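Long-range contact in Fe2OG dioxygenase domain-containing protein (Pseudomonas putida, PDB 4J25), which is a prolyl-4-hydroxylase of the 2-oxoglutarate oxygenase family, probably hydroxylating peptidyl proline with the help of iron and ascorbate: residues Leu39-Leu51 against His186-Leu199. Numbering follows the deposited sequence.
Sequences LATHGWSQQAHFL and HDVEPVAGCLVVFL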
# COMPACT_ATOMS: atom_id res chain seq x y z
N LEU A 39 -12.06 6.59 0.43
CA LEU A 39 -11.78 6.53 -1.00
C LEU A 39 -12.85 7.24 -1.81
O LEU A 39 -12.55 7.94 -2.77
CB LEU A 39 -11.65 5.09 -1.49
CG LEU A 39 -10.37 4.36 -1.13
CD1 LEU A 39 -10.51 2.94 -1.58
CD2 LEU A 39 -9.17 5.04 -1.78
N ALA A 40 -14.11 7.06 -1.42
CA ALA A 40 -15.24 7.66 -2.14
C ALA A 40 -15.27 9.18 -1.97
O ALA A 40 -15.56 9.91 -2.92
CB ALA A 40 -16.55 7.08 -1.64
N THR A 41 -14.96 9.65 -0.77
CA THR A 41 -15.12 11.06 -0.45
C THR A 41 -13.89 11.90 -0.79
O THR A 41 -14.02 13.05 -1.24
CB THR A 41 -15.46 11.22 1.03
OG1 THR A 41 -14.39 10.71 1.81
CG2 THR A 41 -16.72 10.44 1.38
N HIS A 42 -12.70 11.33 -0.62
CA HIS A 42 -11.44 12.07 -0.78
C HIS A 42 -10.49 11.47 -1.80
O HIS A 42 -9.50 12.11 -2.16
CB HIS A 42 -10.66 12.14 0.54
CG HIS A 42 -11.42 12.77 1.67
ND1 HIS A 42 -11.73 12.07 2.82
CD2 HIS A 42 -11.89 14.02 1.85
CE1 HIS A 42 -12.39 12.86 3.65
NE2 HIS A 42 -12.50 14.05 3.08
N GLY A 43 -10.74 10.25 -2.26
CA GLY A 43 -9.83 9.61 -3.20
C GLY A 43 -8.66 8.90 -2.53
O GLY A 43 -7.82 8.32 -3.22
N TRP A 44 -8.58 8.97 -1.21
CA TRP A 44 -7.47 8.34 -0.49
C TRP A 44 -7.83 8.07 0.96
O TRP A 44 -8.78 8.64 1.48
CB TRP A 44 -6.20 9.20 -0.56
CG TRP A 44 -6.29 10.48 0.21
CD1 TRP A 44 -6.96 11.62 -0.16
CD2 TRP A 44 -5.70 10.77 1.48
NE1 TRP A 44 -6.82 12.59 0.80
CE2 TRP A 44 -6.04 12.09 1.81
CE3 TRP A 44 -4.90 10.03 2.37
CZ2 TRP A 44 -5.62 12.70 3.00
CZ3 TRP A 44 -4.47 10.64 3.55
CH2 TRP A 44 -4.83 11.96 3.85
N SER A 45 -7.06 7.20 1.61
CA SER A 45 -7.31 6.86 2.99
C SER A 45 -5.98 6.47 3.64
O SER A 45 -5.08 5.94 2.98
CB SER A 45 -8.29 5.70 3.09
OG SER A 45 -8.72 5.49 4.42
N GLN A 46 -5.86 6.78 4.92
CA GLN A 46 -4.70 6.39 5.71
C GLN A 46 -5.15 5.77 7.02
O GLN A 46 -6.01 6.32 7.71
CB GLN A 46 -3.80 7.59 5.95
CG GLN A 46 -2.56 7.30 6.84
CD GLN A 46 -1.69 8.52 7.07
OE1 GLN A 46 -0.89 8.56 7.99
NE2 GLN A 46 -1.81 9.52 6.21
N GLN A 47 -4.58 4.62 7.38
CA GLN A 47 -4.98 3.89 8.57
C GLN A 47 -3.76 3.52 9.38
O GLN A 47 -2.89 2.81 8.88
CB GLN A 47 -5.70 2.60 8.21
CG GLN A 47 -6.91 2.81 7.34
CD GLN A 47 -7.99 3.54 8.09
OE1 GLN A 47 -8.17 3.34 9.29
NE2 GLN A 47 -8.70 4.41 7.39
N ALA A 48 -3.68 3.99 10.62
CA ALA A 48 -2.58 3.61 11.49
C ALA A 48 -2.89 2.24 12.08
O ALA A 48 -4.06 1.88 12.23
CB ALA A 48 -2.39 4.65 12.61
N HIS A 49 -1.85 1.49 12.42
CA HIS A 49 -2.03 0.18 13.05
C HIS A 49 -3.03 -0.69 12.29
O HIS A 49 -3.94 -1.28 12.88
CB HIS A 49 -2.46 0.38 14.49
CG HIS A 49 -1.55 1.27 15.27
ND1 HIS A 49 -0.19 1.04 15.35
CD2 HIS A 49 -1.78 2.41 15.97
CE1 HIS A 49 0.37 1.99 16.09
NE2 HIS A 49 -0.57 2.83 16.47
N PHE A 50 -2.83 -0.79 10.98
CA PHE A 50 -3.72 -1.58 10.13
C PHE A 50 -3.65 -3.07 10.49
O PHE A 50 -4.63 -3.80 10.34
CB PHE A 50 -3.40 -1.36 8.65
CG PHE A 50 -4.36 -2.04 7.73
CD1 PHE A 50 -5.66 -1.59 7.63
CD2 PHE A 50 -3.98 -3.16 7.00
CE1 PHE A 50 -6.58 -2.24 6.80
CE2 PHE A 50 -4.88 -3.81 6.18
CZ PHE A 50 -6.19 -3.34 6.08
N LEU A 51 -2.50 -3.51 10.98
CA LEU A 51 -2.32 -4.90 11.33
C LEU A 51 -1.61 -4.98 12.67
O LEU A 51 -0.90 -4.06 13.06
CB LEU A 51 -1.52 -5.62 10.24
CG LEU A 51 -2.21 -5.71 8.87
CD1 LEU A 51 -1.24 -6.26 7.84
CD2 LEU A 51 -3.47 -6.56 8.91
N HIS A 186 0.03 16.31 1.29
CA HIS A 186 0.03 15.56 2.56
C HIS A 186 1.19 14.57 2.60
O HIS A 186 1.30 13.72 1.72
CB HIS A 186 -1.28 14.79 2.72
CG HIS A 186 -1.38 14.01 3.99
ND1 HIS A 186 -1.30 14.61 5.23
CD2 HIS A 186 -1.56 12.69 4.23
CE1 HIS A 186 -1.42 13.69 6.17
NE2 HIS A 186 -1.58 12.52 5.59
N ASP A 187 2.06 14.70 3.61
CA ASP A 187 3.14 13.75 3.84
C ASP A 187 2.67 12.58 4.71
O ASP A 187 1.98 12.78 5.71
CB ASP A 187 4.32 14.44 4.53
CG ASP A 187 5.06 15.38 3.60
OD1 ASP A 187 4.62 15.51 2.44
OD2 ASP A 187 6.08 15.98 4.01
N VAL A 188 3.06 11.37 4.34
CA VAL A 188 2.92 10.22 5.22
C VAL A 188 4.29 9.70 5.65
O VAL A 188 5.12 9.37 4.81
CB VAL A 188 2.16 9.08 4.50
CG1 VAL A 188 2.00 7.88 5.44
CG2 VAL A 188 0.82 9.56 4.05
N GLU A 189 4.54 9.64 6.95
CA GLU A 189 5.75 9.00 7.45
C GLU A 189 5.56 7.49 7.36
O GLU A 189 4.52 6.97 7.74
CB GLU A 189 6.08 9.39 8.90
CG GLU A 189 6.47 10.85 9.06
CD GLU A 189 7.08 11.16 10.42
OE1 GLU A 189 7.58 10.23 11.10
OE2 GLU A 189 7.06 12.36 10.81
N PRO A 190 6.58 6.79 6.85
CA PRO A 190 6.51 5.33 6.62
C PRO A 190 6.66 4.53 7.92
O PRO A 190 7.56 3.71 8.05
CB PRO A 190 7.67 5.10 5.68
CG PRO A 190 8.70 6.12 6.15
CD PRO A 190 7.90 7.34 6.52
N VAL A 191 5.74 4.78 8.84
CA VAL A 191 5.74 4.21 10.18
C VAL A 191 5.12 2.81 10.20
O VAL A 191 4.11 2.55 9.54
CB VAL A 191 4.94 5.13 11.11
CG1 VAL A 191 4.59 4.46 12.43
CG2 VAL A 191 5.72 6.41 11.34
N ALA A 192 5.71 1.90 10.96
CA ALA A 192 5.25 0.51 10.96
C ALA A 192 3.75 0.43 11.19
O ALA A 192 3.23 1.05 12.12
CB ALA A 192 5.99 -0.30 12.03
N GLY A 193 3.06 -0.34 10.37
CA GLY A 193 1.64 -0.59 10.56
C GLY A 193 0.75 0.37 9.79
O GLY A 193 -0.48 0.19 9.75
N CYS A 194 1.34 1.40 9.20
CA CYS A 194 0.56 2.42 8.51
C CYS A 194 0.22 1.98 7.10
O CYS A 194 1.11 1.69 6.29
CB CYS A 194 1.32 3.75 8.45
SG CYS A 194 0.34 5.05 7.66
N LEU A 195 -1.08 1.95 6.80
CA LEU A 195 -1.56 1.64 5.46
C LEU A 195 -2.08 2.91 4.77
O LEU A 195 -2.84 3.67 5.35
CB LEU A 195 -2.67 0.58 5.51
CG LEU A 195 -3.24 0.13 4.14
CD1 LEU A 195 -2.29 -0.79 3.45
CD2 LEU A 195 -4.60 -0.54 4.31
N VAL A 196 -1.64 3.14 3.53
CA VAL A 196 -2.15 4.24 2.72
C VAL A 196 -2.78 3.63 1.48
O VAL A 196 -2.17 2.81 0.82
CB VAL A 196 -1.03 5.20 2.29
CG1 VAL A 196 -1.59 6.35 1.41
CG2 VAL A 196 -0.35 5.77 3.50
N VAL A 197 -4.01 4.03 1.19
CA VAL A 197 -4.73 3.56 0.01
C VAL A 197 -5.17 4.78 -0.80
O VAL A 197 -5.64 5.77 -0.24
CB VAL A 197 -5.98 2.75 0.41
CG1 VAL A 197 -6.62 2.08 -0.78
CG2 VAL A 197 -5.61 1.67 1.45
N PHE A 198 -5.02 4.73 -2.12
CA PHE A 198 -5.51 5.83 -2.95
C PHE A 198 -5.91 5.39 -4.37
O PHE A 198 -5.54 4.30 -4.85
CB PHE A 198 -4.50 6.98 -3.01
CG PHE A 198 -3.13 6.59 -3.49
CD1 PHE A 198 -2.14 6.22 -2.59
CD2 PHE A 198 -2.81 6.63 -4.84
CE1 PHE A 198 -0.89 5.87 -3.01
CE2 PHE A 198 -1.55 6.28 -5.27
CZ PHE A 198 -0.59 5.89 -4.35
N LEU A 199 -6.69 6.25 -5.02
CA LEU A 199 -7.05 6.03 -6.40
C LEU A 199 -5.85 6.25 -7.32
O LEU A 199 -5.30 7.35 -7.39
CB LEU A 199 -8.23 6.94 -6.78
CG LEU A 199 -9.51 6.66 -5.98
CD1 LEU A 199 -10.63 7.66 -6.32
CD2 LEU A 199 -10.00 5.23 -6.18
O HOH W 1 0.81 2.75 12.25
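Leu195 sets one methyl, CD2, squarely over the centre of the Phe50 ring, 3.4 Å from its centroid and 5° off the normal, a CH-pi contact. With CG anti to the backbone N (chi1 -174°), Phe50 turns its ring against this methyl. On the same side of the sheet, Leu39 of helix 32-42 crosses Val197 at about a right angle, its CD2 4.0 Å from Val197 CG1. Helices 32-42 and 103-123 cover this side. Between the side chains, strands 44-47 and 195-199 pair antiparallel, adding an edge strand to the major sheet of the double-stranded beta helix, the jellyroll core of 2-oxoglutarate oxygenases; it illustrates how one edge strand can serve two neighbours, helices on one face and the minor sheet on the other. Ser45 and Val197 form one hydrogen-bonded pair, Gln47 and Leu195 the next. Beyond the strand, Phe50 N donates to Gly193 O (2.8 Å). The face bearing Trp44, Gln46 and Phe198 looks toward the minor sheet and the manganese site, where Phe198 packs edge-to-face on the metal ligand His205. Trp44 CH2 lies 3.4 Å from His186 CD2, the rings oblique at 40°. Extended Gln46 spans to strand 185-188, its NE2 beside Val188 CG2 (3.4 Å) and, at the imidazole edge, weakly hydrogen-bonded to His186 NE2 (3.1 Å). A valine in place of Gln46 would probably leave His186 without this modest amide partner.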